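Local atomic coordinates of proton-dependent oligopeptide transporter family protein (Xanthomonas campestris, PDB entry 6EI3), a protein that probably couples the inward movement of protons to uptake of small peptides across the bacterial membrane, as other POT family transporters do. Residues F16-Y19 with G20-I24; S53-I56 with G57-F61; F144-I147 with I148-S152; G241-Q245 with L246-I250. All blocks are in the same frame, centred on the assembly; numbering follows the deposited sequence.

The four contacts show how local helix chemistry follows its place in a membrane transporter. Interactions 1, 2 and 3 are buried in helices 4-22, 40-60 and 137-165, interaction 2 lying nearest the middle of the chain; interaction 4 lies at the surface, where a glycine separates helix 243-246 from helix 248-270. Interaction 1 touches two others: its R22 and F18 pack on F54 and M55 of interaction 2, and its F16 and Y19 meet G151, S152 and I148 of interaction 3. Interaction 2 touches interaction 4 through V249. Polar side chains carry part of interactions 1 and 3, through R22 with N23 and through N149; in interactions 2 and 4 a monoacylglycerol lies against the backbone at a glycine, G57 or G247.

Interaction 1 (F16-Y19 with G20-I24); sequences FSFY and GMRNI
F18 and R22, one helical turn apart near the end of helix 4-22, show how a long side chain can be bent across the flank of its own helix. CB of R22 stands over one face of the F18 ring, toward its rim, and R22 NH1 lies 4.0 Å from F18 CE2. The guanidinium does not stack on the ring; the two planes are 72° apart. R22 leaves the backbone with CG roughly trans to N (chi1 -156°), and bends at chi2 and chi3 then turn its head toward N23. There NE and NH2 both grip N23 OD1, NE at 2.8 Å and NH2 at 3.1 Å, with the amide oxygen at the guanidinium's edge and in its plane. NH2 also reaches the edge of the Y19 ring, 3.7 Å from CD1, while NH1 is hydrogen-bonded outside the two segments. N23 is itself held at both ends, its N bonding to Y19 O at 3.0 Å and its ND2 to S156. M55 of helix 40-60 touches R22 as well. The chemistry implies a buried positive head probably oriented in part by a neutral amide and flanking aromatics, which would limit its rotation.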
loop_
_atom_site.group_PDB
_atom_site.type_symbol
_atom_site.label_atom_id
_atom_site.label_comp_id
_atom_site.label_asym_id
_atom_site.label_seq_id
_atom_site.Cartn_x
_atom_site.Cartn_y
_atom_site.Cartn_z
ATOM N N PHE A 16 -9.183 12.664 3.330
ATOM C CA PHE A 16 -10.461 12.373 3.979
ATOM C C PHE A 16 -11.365 11.653 2.963
ATOM O O PHE A 16 -12.002 10.651 3.296
ATOM C CB PHE A 16 -11.131 13.659 4.511
ATOM C CG PHE A 16 -12.387 13.411 5.334
ATOM C CD1 PHE A 16 -13.591 13.089 4.720
ATOM C CD2 PHE A 16 -12.361 13.507 6.720
ATOM C CE1 PHE A 16 -14.756 12.871 5.479
ATOM C CE2 PHE A 16 -13.525 13.292 7.475
ATOM C CZ PHE A 16 -14.709 12.969 6.848
ATOM N N SER A 17 -11.392 12.165 1.725
ATOM C CA SER A 17 -12.169 11.620 0.622
ATOM C C SER A 17 -11.773 10.165 0.305
ATOM O O SER A 17 -12.642 9.303 0.161
ATOM C CB SER A 17 -11.995 12.502 -0.610
ATOM O OG SER A 17 -12.651 11.963 -1.740
ATOM N N PHE A 18 -10.473 9.897 0.203
ATOM C CA PHE A 18 -9.977 8.558 -0.119
ATOM C C PHE A 18 -10.412 7.554 0.923
ATOM O O PHE A 18 -10.999 6.540 0.568
ATOM C CB PHE A 18 -8.443 8.535 -0.267
ATOM C CG PHE A 18 -7.923 7.143 -0.562
ATOM C CD1 PHE A 18 -7.903 6.652 -1.864
ATOM C CD2 PHE A 18 -7.501 6.306 0.469
ATOM C CE1 PHE A 18 -7.481 5.339 -2.128
ATOM C CE2 PHE A 18 -7.057 5.003 0.203
ATOM C CZ PHE A 18 -7.055 4.525 -1.092
ATOM N N TYR A 19 -10.095 7.819 2.199
ATOM C CA TYR A 19 -10.437 6.899 3.284
ATOM C C TYR A 19 -11.937 6.717 3.422
ATOM O O TYR A 19 -12.395 5.615 3.705
ATOM C CB TYR A 19 -9.802 7.366 4.600
ATOM C CG TYR A 19 -8.308 7.111 4.627
ATOM C CD1 TYR A 19 -7.806 5.817 4.705
ATOM C CD2 TYR A 19 -7.400 8.161 4.555
ATOM C CE1 TYR A 19 -6.430 5.574 4.723
ATOM C CE2 TYR A 19 -6.023 7.934 4.585
ATOM C CZ TYR A 19 -5.543 6.636 4.665
ATOM O OH TYR A 19 -4.191 6.394 4.708
ATOM N N GLY A 20 -12.670 7.810 3.208
ATOM C CA GLY A 20 -14.126 7.852 3.242
ATOM C C GLY A 20 -14.732 6.900 2.240
ATOM O O GLY A 20 -15.550 6.068 2.628
ATOM N N MET A 21 -14.294 6.947 0.969
ATOM C CA MET A 21 -14.847 6.003 -0.008
ATOM C C MET A 21 -14.303 4.563 0.183
ATOM O O MET A 21 -15.076 3.610 0.139
ATOM C CB MET A 21 -14.721 6.510 -1.473
ATOM C CG MET A 21 -13.386 6.272 -2.178
ATOM S SD MET A 21 -13.038 4.592 -2.817
ATOM C CE MET A 21 -14.588 4.113 -3.370
ATOM N N ARG A 22 -12.998 4.410 0.431
ATOM C CA ARG A 22 -12.362 3.091 0.554
ATOM C C ARG A 22 -12.913 2.233 1.715
ATOM O O ARG A 22 -13.163 1.034 1.528
ATOM C CB ARG A 22 -10.847 3.265 0.652
ATOM C CG ARG A 22 -10.021 2.049 0.212
ATOM C CD ARG A 22 -9.773 1.014 1.292
ATOM N NE ARG A 22 -9.364 1.557 2.595
ATOM C CZ ARG A 22 -8.104 1.743 2.982
ATOM N NH1 ARG A 22 -7.100 1.493 2.148
ATOM N NH2 ARG A 22 -7.838 2.191 4.197
ATOM N N ASN A 23 -13.128 2.866 2.887
ATOM C CA ASN A 23 -13.560 2.237 4.138
ATOM C C ASN A 23 -15.058 1.881 4.178
ATOM O O ASN A 23 -15.459 1.152 5.078
ATOM C CB ASN A 23 -13.125 3.099 5.371
ATOM C CG ASN A 23 -11.612 3.191 5.504
ATOM O OD1 ASN A 23 -10.858 2.700 4.661
ATOM N ND2 ASN A 23 -11.120 3.854 6.530
ATOM N N ILE A 24 -15.864 2.302 3.177
ATOM C CA ILE A 24 -17.273 1.869 3.096
ATOM C C ILE A 24 -17.499 0.967 1.887
ATOM O O ILE A 24 -18.597 0.444 1.721
ATOM C CB ILE A 24 -18.325 3.016 3.110
ATOM C CG1 ILE A 24 -18.087 4.039 1.981
ATOM C CG2 ILE A 24 -18.402 3.666 4.455
ATOM C CD1 ILE A 24 -19.349 4.601 1.336
#

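Interaction 2 (S53-I56 with G57-F61); sequences SFMI and GVFFF. With 78M ((2S)-2,3-dihydroxypropyl(7Z)-pentadec-7-enoate), chain G.
F54 and V58 form the tight part of this helical turn, in helix 40-60. CG2 of V58 sits over one face of the F54 ring in a CH-pi contact, 3.9 Å from the ring centroid and 17° off the normal. The phenyl group reaches it because its CG swings trans to the backbone N (chi1 172°), carrying the ring forward along the helix toward V58. Beneath them the backbone is regular: V58 N bonds to F54 O at 3.0 Å and G57 N to S53 O at 3.1 Å.

M55 and F59 meet differently, running alongside each other until a single thioether methyl, M55 CE, comes 3.6 Å from F59 CE1. This ring is partly exposed and has a cation-pi partner in K118. Here the helix is also loosening: F59 N has M55 O as its main acceptor and only a weak bond to I56 O, while G57 O receives the N-H groups of both F60 and F61 from the same face of its plane.

Along the remaining flank, shared with helix 248-270, runs the acyl chain of a bound monoacylglycerol. Its C10 passes 3.9 Å from G57 CA, where the absence of a side chain lets the lipid lie against the backbone, and its C12 is 3.7 Å from I56 CG2. The terminal C15 lies 3.5 Å above the plane of the F60 ring, over its centre. The chemistry implies a helix surface split between directional ring packing inside the protein and mainly apolar contact with a lipid chain, without directional bonds among the pairs described.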
loop_
_atom_site.group_PDB
_atom_site.type_symbol
_atom_site.label_atom_id
_atom_site.label_comp_id
_atom_site.label_asym_id
_atom_site.label_seq_id
_atom_site.Cartn_x
_atom_site.Cartn_y
_atom_site.Cartn_z
ATOM N N SER A 53 -8.431 -5.337 -5.739
ATOM C CA SER A 53 -8.059 -4.943 -7.117
ATOM C C SER A 53 -7.906 -3.409 -7.171
ATOM O O SER A 53 -6.979 -2.897 -7.801
ATOM C CB SER A 53 -9.122 -5.385 -8.126
ATOM O OG SER A 53 -9.071 -6.791 -8.245
ATOM N N PHE A 54 -8.827 -2.692 -6.517
ATOM C CA PHE A 54 -8.801 -1.229 -6.371
ATOM C C PHE A 54 -7.478 -0.774 -5.676
ATOM O O PHE A 54 -6.812 0.133 -6.169
ATOM C CB PHE A 54 -10.030 -0.760 -5.557
ATOM C CG PHE A 54 -10.007 0.697 -5.181
ATOM C CD1 PHE A 54 -10.319 1.680 -6.119
ATOM C CD2 PHE A 54 -9.681 1.092 -3.890
ATOM C CE1 PHE A 54 -10.299 3.033 -5.768
ATOM C CE2 PHE A 54 -9.635 2.446 -3.544
ATOM C CZ PHE A 54 -9.941 3.406 -4.483
ATOM N N MET A 55 -7.119 -1.408 -4.528
ATOM C CA MET A 55 -5.872 -1.141 -3.794
ATOM C C MET A 55 -4.642 -1.387 -4.696
ATOM O O MET A 55 -3.684 -0.614 -4.665
ATOM C CB MET A 55 -5.802 -1.977 -2.511
ATOM C CG MET A 55 -6.791 -1.501 -1.419
ATOM S SD MET A 55 -6.658 0.283 -1.056
ATOM C CE MET A 55 -5.090 0.310 -0.242
ATOM N N ILE A 56 -4.704 -2.435 -5.531
ATOM C CA ILE A 56 -3.639 -2.739 -6.491
ATOM C C ILE A 56 -3.423 -1.547 -7.437
ATOM O O ILE A 56 -2.293 -1.099 -7.574
ATOM C CB ILE A 56 -3.897 -4.078 -7.220
ATOM C CG1 ILE A 56 -3.413 -5.234 -6.324
ATOM C CG2 ILE A 56 -3.187 -4.108 -8.589
ATOM C CD1 ILE A 56 -3.902 -6.581 -6.664
ATOM N N GLY A 57 -4.507 -1.005 -7.999
ATOM C CA GLY A 57 -4.442 0.145 -8.895
ATOM C C GLY A 57 -3.898 1.380 -8.215
ATOM O O GLY A 57 -3.045 2.081 -8.771
ATOM N N VAL A 58 -4.412 1.661 -6.994
ATOM C CA VAL A 58 -4.000 2.811 -6.200
ATOM C C VAL A 58 -2.480 2.828 -5.969
ATOM O O VAL A 58 -1.876 3.890 -6.037
ATOM C CB VAL A 58 -4.783 2.895 -4.866
ATOM C CG1 VAL A 58 -4.228 4.003 -3.959
ATOM C CG2 VAL A 58 -6.275 3.117 -5.119
ATOM N N PHE A 59 -1.870 1.658 -5.718
ATOM C CA PHE A 59 -0.449 1.576 -5.385
ATOM C C PHE A 59 0.433 1.174 -6.558
ATOM O O PHE A 59 1.657 1.204 -6.427
ATOM C CB PHE A 59 -0.256 0.675 -4.160
ATOM C CG PHE A 59 -0.592 1.436 -2.894
ATOM C CD1 PHE A 59 -1.904 1.511 -2.433
ATOM C CD2 PHE A 59 0.407 2.059 -2.151
ATOM C CE1 PHE A 59 -2.216 2.211 -1.256
ATOM C CE2 PHE A 59 0.099 2.744 -0.964
ATOM C CZ PHE A 59 -1.215 2.827 -0.538
ATOM N N PHE A 60 -0.172 0.922 -7.730
ATOM C CA PHE A 60 0.597 0.633 -8.951
ATOM C C PHE A 60 0.765 1.917 -9.798
ATOM O O PHE A 60 1.868 2.181 -10.279
ATOM C CB PHE A 60 -0.073 -0.469 -9.798
ATOM C CG PHE A 60 0.566 -0.617 -11.164
ATOM C CD1 PHE A 60 1.797 -1.258 -11.310
ATOM C CD2 PHE A 60 -0.011 -0.029 -12.286
ATOM C CE1 PHE A 60 2.409 -1.357 -12.566
ATOM C CE2 PHE A 60 0.613 -0.118 -13.542
ATOM C CZ PHE A 60 1.816 -0.787 -13.672
ATOM N N PHE A 61 -0.344 2.696 -10.002
ATOM C CA PHE A 61 -0.355 3.904 -10.836
ATOM C C PHE A 61 0.614 5.023 -10.364
ATOM O O PHE A 61 1.018 5.769 -11.250
ATOM C CB PHE A 61 -1.768 4.438 -11.096
ATOM C CG PHE A 61 -2.531 3.539 -12.043
ATOM C CD1 PHE A 61 -2.065 3.306 -13.335
ATOM C CD2 PHE A 61 -3.715 2.930 -11.645
ATOM C CE1 PHE A 61 -2.764 2.462 -14.208
ATOM C CE2 PHE A 61 -4.421 2.085 -12.520
ATOM C CZ PHE A 61 -3.941 1.865 -13.800
HETATM O O21 78M G . -14.745 -11.717 -10.382
HETATM C C20 78M G . -15.125 -10.744 -11.347
HETATM C C18 78M G . -14.981 -9.349 -10.783
HETATM O O19 78M G . -16.028 -9.084 -9.845
HETATM C C17 78M G . -14.971 -8.276 -11.851
HETATM O O2 78M G . -13.841 -7.409 -11.576
HETATM C C1 78M G . -14.041 -6.309 -10.836
HETATM O O1 78M G . -15.069 -6.059 -10.269
HETATM C C2 78M G . -12.809 -5.458 -10.781
HETATM C C3 78M G . -13.081 -3.964 -10.694
HETATM C C4 78M G . -12.007 -3.253 -9.898
HETATM C C5 78M G . -11.917 -1.761 -10.134
HETATM C C6 78M G . -10.572 -1.163 -9.729
HETATM C C7 78M G . -9.523 -1.313 -10.784
HETATM C C8 78M G . -8.282 -0.867 -10.725
HETATM C C9 78M G . -7.246 -1.001 -11.797
HETATM C C10 78M G . -6.260 -2.133 -11.551
HETATM C C11 78M G . -4.974 -2.012 -12.354
HETATM C C12 78M G . -4.003 -3.138 -12.075
HETATM C C13 78M G . -2.592 -2.930 -12.585
HETATM C C15 78M G . -0.280 -3.938 -12.732
HETATM C C14 78M G . -1.639 -3.996 -12.087
#

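Interaction 3 (F144-I147 with I148-S152); sequences FYWI and INFGS
Y145 and N149 supply the polar side-chain contact of this stretch of helix 137-165. Two donors of N149 share one acceptor: ND2 reaches Y145 O at 2.8 Å, while the backbone N bonds to it at 3.2 Å from the opposite face of the carbonyl plane. The same ND2 stands 3.4 Å above the Y145 ring, toward its rim, with ring and amide planes 62° apart. CG of N149 lies opposite the carbonyl carbon, beside N (chi1 -72°), which lets the amide fold back onto the preceding turn. Its OD1 turns the other way, to Q514 of the C-terminal tag remnant (ENLYFQ), a bond that belongs to the construct.

The ordinary backbone bonds continue around this exception. I148 N meets F144 O at 2.8 Å and F150 N meets W146 O at 2.9 Å; G151 N also bonds to I147 O.

Aromatic contacts and carbon-to-carbonyl contacts make up the rest. W146 and F150 run alongside each other and point the same way, with W146 CE3 3.7 Å from F150 CE2, and the edge of the F150 ring faces W146 O. Y145 adds its CE2 over the centre of the indole, 3.7 Å above it. I148 lays CG1 against the F144 carbonyl oxygen.

Among its neighbours, this helix packs on helix 334-357 and on helix 4-22. Y145, N149 and F150 meet I343, P336 and M340 of the former. F144 and I147 face the latter, where F144 touches E11, the first glutamate of the family's ExxERF motif, and I148 rests on the tag residues Y512 and Q514.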
loop_
_atom_site.group_PDB
_atom_site.type_symbol
_atom_site.label_atom_id
_atom_site.label_comp_id
_atom_site.label_asym_id
_atom_site.label_seq_id
_atom_site.Cartn_x
_atom_site.Cartn_y
_atom_site.Cartn_z
ATOM N N PHE A 144 1.117 16.725 7.746
ATOM C CA PHE A 144 0.567 15.653 6.894
ATOM C C PHE A 144 0.256 14.408 7.741
ATOM O O PHE A 144 -0.819 13.824 7.594
ATOM C CB PHE A 144 1.520 15.311 5.725
ATOM C CG PHE A 144 1.477 16.197 4.487
ATOM C CD1 PHE A 144 0.965 17.491 4.547
ATOM C CD2 PHE A 144 1.940 15.731 3.262
ATOM C CE1 PHE A 144 0.908 18.299 3.404
ATOM C CE2 PHE A 144 1.894 16.542 2.123
ATOM C CZ PHE A 144 1.386 17.826 2.206
ATOM N N TYR A 145 1.144 14.062 8.698
ATOM C CA TYR A 145 0.917 12.932 9.608
ATOM C C TYR A 145 -0.392 13.096 10.382
ATOM O O TYR A 145 -1.209 12.164 10.405
ATOM C CB TYR A 145 2.105 12.766 10.573
ATOM C CG TYR A 145 1.839 11.857 11.749
ATOM C CD1 TYR A 145 1.932 10.473 11.621
ATOM C CD2 TYR A 145 1.577 12.379 13.012
ATOM C CE1 TYR A 145 1.699 9.630 12.705
ATOM C CE2 TYR A 145 1.339 11.547 14.102
ATOM C CZ TYR A 145 1.408 10.171 13.944
ATOM O OH TYR A 145 1.196 9.342 15.016
ATOM N N TRP A 146 -0.602 14.281 10.990
ATOM C CA TRP A 146 -1.818 14.554 11.760
ATOM C C TRP A 146 -3.057 14.625 10.862
ATOM O O TRP A 146 -4.117 14.131 11.247
ATOM C CB TRP A 146 -1.675 15.811 12.635
ATOM C CG TRP A 146 -0.607 15.682 13.689
ATOM C CD1 TRP A 146 0.614 16.301 13.703
ATOM C CD2 TRP A 146 -0.660 14.871 14.875
ATOM N NE1 TRP A 146 1.337 15.897 14.806
ATOM C CE2 TRP A 146 0.576 15.027 15.547
ATOM C CE3 TRP A 146 -1.635 14.020 15.434
ATOM C CZ2 TRP A 146 0.853 14.391 16.761
ATOM C CZ3 TRP A 146 -1.353 13.377 16.629
ATOM C CH2 TRP A 146 -0.124 13.571 17.285
ATOM N N ILE A 147 -2.900 15.200 9.658
ATOM C CA ILE A 147 -3.968 15.344 8.662
ATOM C C ILE A 147 -4.442 13.972 8.147
ATOM O O ILE A 147 -5.642 13.735 8.034
ATOM C CB ILE A 147 -3.531 16.296 7.520
ATOM C CG1 ILE A 147 -3.536 17.770 7.992
ATOM C CG2 ILE A 147 -4.406 16.106 6.288
ATOM C CD1 ILE A 147 -2.562 18.715 7.205
ATOM N N ILE A 148 -3.505 13.089 7.826
ATOM C CA ILE A 148 -3.824 11.747 7.353
ATOM C C ILE A 148 -4.583 10.976 8.436
ATOM O O ILE A 148 -5.650 10.436 8.153
ATOM C CB ILE A 148 -2.563 10.998 6.854
ATOM C CG1 ILE A 148 -1.976 11.695 5.596
ATOM C CG2 ILE A 148 -2.887 9.510 6.555
ATOM C CD1 ILE A 148 -0.528 11.317 5.241
ATOM N N ASN A 149 -4.076 10.980 9.677
ATOM C CA ASN A 149 -4.687 10.214 10.757
ATOM C C ASN A 149 -6.017 10.766 11.226
ATOM O O ASN A 149 -6.949 9.977 11.369
ATOM C CB ASN A 149 -3.722 10.002 11.907
ATOM C CG ASN A 149 -2.648 9.005 11.513
ATOM O OD1 ASN A 149 -2.891 7.805 11.372
ATOM N ND2 ASN A 149 -1.471 9.491 11.208
ATOM N N PHE A 150 -6.137 12.088 11.430
ATOM C CA PHE A 150 -7.422 12.659 11.823
ATOM C C PHE A 150 -8.457 12.560 10.694
ATOM O O PHE A 150 -9.603 12.233 10.973
ATOM C CB PHE A 150 -7.297 14.082 12.384
ATOM C CG PHE A 150 -6.895 14.081 13.840
ATOM C CD1 PHE A 150 -7.780 13.658 14.825
ATOM C CD2 PHE A 150 -5.623 14.478 14.224
ATOM C CE1 PHE A 150 -7.405 13.644 16.166
ATOM C CE2 PHE A 150 -5.254 14.482 15.570
ATOM C CZ PHE A 150 -6.141 14.050 16.529
ATOM N N GLY A 151 -8.023 12.737 9.449
ATOM C CA GLY A 151 -8.883 12.603 8.274
ATOM C C GLY A 151 -9.407 11.183 8.094
ATOM O O GLY A 151 -10.591 10.990 7.820
ATOM N N SER A 152 -8.530 10.175 8.277
ATOM C CA SER A 152 -8.873 8.757 8.198
ATOM C C SER A 152 -9.811 8.380 9.370
ATOM O O SER A 152 -10.782 7.649 9.172
ATOM C CB SER A 152 -7.603 7.902 8.242
ATOM O OG SER A 152 -7.919 6.530 8.409
#

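Interaction 4 (G241-Q245 with L246-I250); sequences GLTEQ and LGLVI. With 78M ((2S)-2,3-dihydroxypropyl(7Z)-pentadec-7-enoate), chain H.
A short helical turn ending in a positive-phi glycine brings L242 and T243 against L246 and G247, and the chain then enters helix 248-270. L242 occupies the N-cap position of helix 243-246, and its carbonyl oxygen accepts L246 N at 3.0 Å. The next bond, G247 N to T243 O at 2.8 Å, is more bent (137°), its donor lying above the carbonyl plane. At G247 the chain leaves helical geometry (phi 91°), and the same residue becomes the N-cap of the following helix: one glycine both ends one helix and starts another.

The side chains add light apolar contacts. L242 and L246 lie side by side, L242 CB 4.1 Å from L246 CD1. T243 turns CG2 toward the start of the new helix, 3.8 Å from L248 N, while its OG1 is hydrogen-bonded to L240 O.

A bound monoacylglycerol lies along this turn. The ester carbonyl oxygen O1 comes 3.4 Å from G247 CA, where the glycine presents no side chain, and the glycerol carbon C20 is 3.6 Å from E244 O. Farther along, the acyl chain passes L248 and V249, its C9 3.8 Å from V249 CG2.

The turn joins helix 224-239 to helix 248-270, consistent with the extra helical hairpin that bacterial POT transporters carry between their two bundles. L246 packs on V453 of helix 430-456 and on M254, I250 touches L449 and L450, and V249 meets S53 and I56 of helix 40-60, so the hairpin is bordered by a helix from each half of the transporter.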
loop_
_atom_site.group_PDB
_atom_site.type_symbol
_atom_site.label_atom_id
_atom_site.label_comp_id
_atom_site.label_asym_id
_atom_site.label_seq_id
_atom_site.Cartn_x
_atom_site.Cartn_y
_atom_site.Cartn_z
ATOM N N GLY A 241 -2.166 -14.686 -20.816
ATOM C CA GLY A 241 -2.916 -15.821 -21.339
ATOM C C GLY A 241 -3.703 -16.570 -20.276
ATOM O O GLY A 241 -4.358 -17.570 -20.587
ATOM N N LEU A 242 -3.657 -16.094 -19.006
ATOM C CA LEU A 242 -4.399 -16.713 -17.891
ATOM C C LEU A 242 -5.596 -15.858 -17.441
ATOM O O LEU A 242 -6.127 -16.074 -16.351
ATOM C CB LEU A 242 -3.465 -17.019 -16.693
ATOM C CG LEU A 242 -2.283 -17.975 -16.931
ATOM C CD1 LEU A 242 -1.267 -17.871 -15.805
ATOM C CD2 LEU A 242 -2.744 -19.419 -17.091
ATOM N N THR A 243 -5.999 -14.874 -18.266
ATOM C CA THR A 243 -7.074 -13.916 -17.980
ATOM C C THR A 243 -8.419 -14.622 -17.709
ATOM O O THR A 243 -9.143 -14.217 -16.799
ATOM C CB THR A 243 -7.133 -12.835 -19.085
ATOM O OG1 THR A 243 -5.878 -12.144 -19.103
ATOM C CG2 THR A 243 -8.236 -11.803 -18.861
ATOM N N GLU A 244 -8.710 -15.701 -18.456
ATOM C CA GLU A 244 -9.928 -16.506 -18.339
ATOM C C GLU A 244 -10.125 -17.119 -16.949
ATOM O O GLU A 244 -11.229 -17.051 -16.411
ATOM C CB GLU A 244 -9.921 -17.638 -19.383
ATOM C CG GLU A 244 -10.268 -17.214 -20.794
ATOM C CD GLU A 244 -10.292 -18.387 -21.756
ATOM O OE1 GLU A 244 -9.209 -18.765 -22.260
ATOM O OE2 GLU A 244 -11.385 -18.960 -21.965
ATOM N N GLN A 245 -9.072 -17.739 -16.388
ATOM C CA GLN A 245 -9.145 -18.431 -15.100
ATOM C C GLN A 245 -8.746 -17.593 -13.877
ATOM O O GLN A 245 -9.123 -17.965 -12.761
ATOM C CB GLN A 245 -8.349 -19.750 -15.120
ATOM C CG GLN A 245 -6.946 -19.664 -15.724
ATOM C CD GLN A 245 -6.940 -20.138 -17.155
ATOM O OE1 GLN A 245 -7.309 -19.408 -18.084
ATOM N NE2 GLN A 245 -6.515 -21.374 -17.363
ATOM N N LEU A 246 -7.999 -16.485 -14.065
ATOM C CA LEU A 246 -7.558 -15.653 -12.936
ATOM C C LEU A 246 -8.062 -14.204 -12.956
ATOM O O LEU A 246 -8.083 -13.565 -11.910
ATOM C CB LEU A 246 -6.018 -15.671 -12.807
ATOM C CG LEU A 246 -5.350 -17.003 -12.437
ATOM C CD1 LEU A 246 -3.843 -16.932 -12.633
ATOM C CD2 LEU A 246 -5.652 -17.402 -11.006
ATOM N N GLY A 247 -8.431 -13.691 -14.125
ATOM C CA GLY A 247 -8.841 -12.297 -14.281
ATOM C C GLY A 247 -7.634 -11.444 -14.625
ATOM O O GLY A 247 -6.505 -11.795 -14.256
ATOM N N LEU A 248 -7.855 -10.333 -15.350
ATOM C CA LEU A 248 -6.798 -9.427 -15.818
ATOM C C LEU A 248 -5.916 -8.829 -14.703
ATOM O O LEU A 248 -4.691 -8.799 -14.868
ATOM C CB LEU A 248 -7.383 -8.305 -16.705
ATOM C CG LEU A 248 -6.392 -7.387 -17.461
ATOM C CD1 LEU A 248 -5.439 -8.177 -18.379
ATOM C CD2 LEU A 248 -7.129 -6.344 -18.269
ATOM N N VAL A 249 -6.525 -8.355 -13.592
ATOM C CA VAL A 249 -5.774 -7.731 -12.483
ATOM C C VAL A 249 -4.724 -8.699 -11.906
ATOM O O VAL A 249 -3.577 -8.289 -11.731
ATOM C CB VAL A 249 -6.683 -7.100 -11.389
ATOM C CG1 VAL A 249 -5.852 -6.504 -10.241
ATOM C CG2 VAL A 249 -7.586 -6.026 -11.997
ATOM N N ILE A 250 -5.093 -9.972 -11.652
ATOM C CA ILE A 250 -4.125 -10.960 -11.145
ATOM C C ILE A 250 -3.008 -11.194 -12.158
ATOM O O ILE A 250 -1.834 -11.162 -11.787
ATOM C CB ILE A 250 -4.800 -12.275 -10.694
ATOM C CG1 ILE A 250 -5.549 -12.063 -9.359
ATOM C CG2 ILE A 250 -3.790 -13.436 -10.591
ATOM C CD1 ILE A 250 -6.532 -13.236 -8.952
HETATM O O21 78M H . -14.303 -17.723 -12.753
HETATM C C20 78M H . -13.279 -17.038 -13.462
HETATM C C18 78M H . -12.548 -16.054 -12.576
HETATM O O19 78M H . -12.112 -16.703 -11.378
HETATM C C17 78M H . -13.375 -14.836 -12.223
HETATM O O2 78M H . -13.476 -14.052 -13.439
HETATM C C1 78M H . -12.696 -12.970 -13.577
HETATM O O1 78M H . -11.912 -12.590 -12.744
HETATM C C2 78M H . -12.923 -12.309 -14.907
HETATM C C3 78M H . -13.303 -10.836 -14.804
HETATM C C4 78M H . -12.099 -9.901 -14.807
HETATM C C5 78M H . -12.463 -8.432 -14.666
HETATM C C6 78M H . -11.359 -7.467 -15.090
HETATM C C7 78M H . -11.647 -6.058 -14.657
HETATM C C8 78M H . -10.837 -5.008 -14.693
HETATM C C9 78M H . -9.422 -4.944 -15.186
HETATM C C10 78M H . -8.910 -3.506 -15.242
HETATM C C11 78M H . -7.553 -3.350 -15.909
HETATM C C12 78M H . -7.161 -1.905 -16.176
HETATM C C13 78M H . -5.913 -1.724 -17.031
HETATM C C15 78M H . -3.404 -1.453 -17.140
HETATM C C14 78M H . -4.603 -1.712 -16.263
#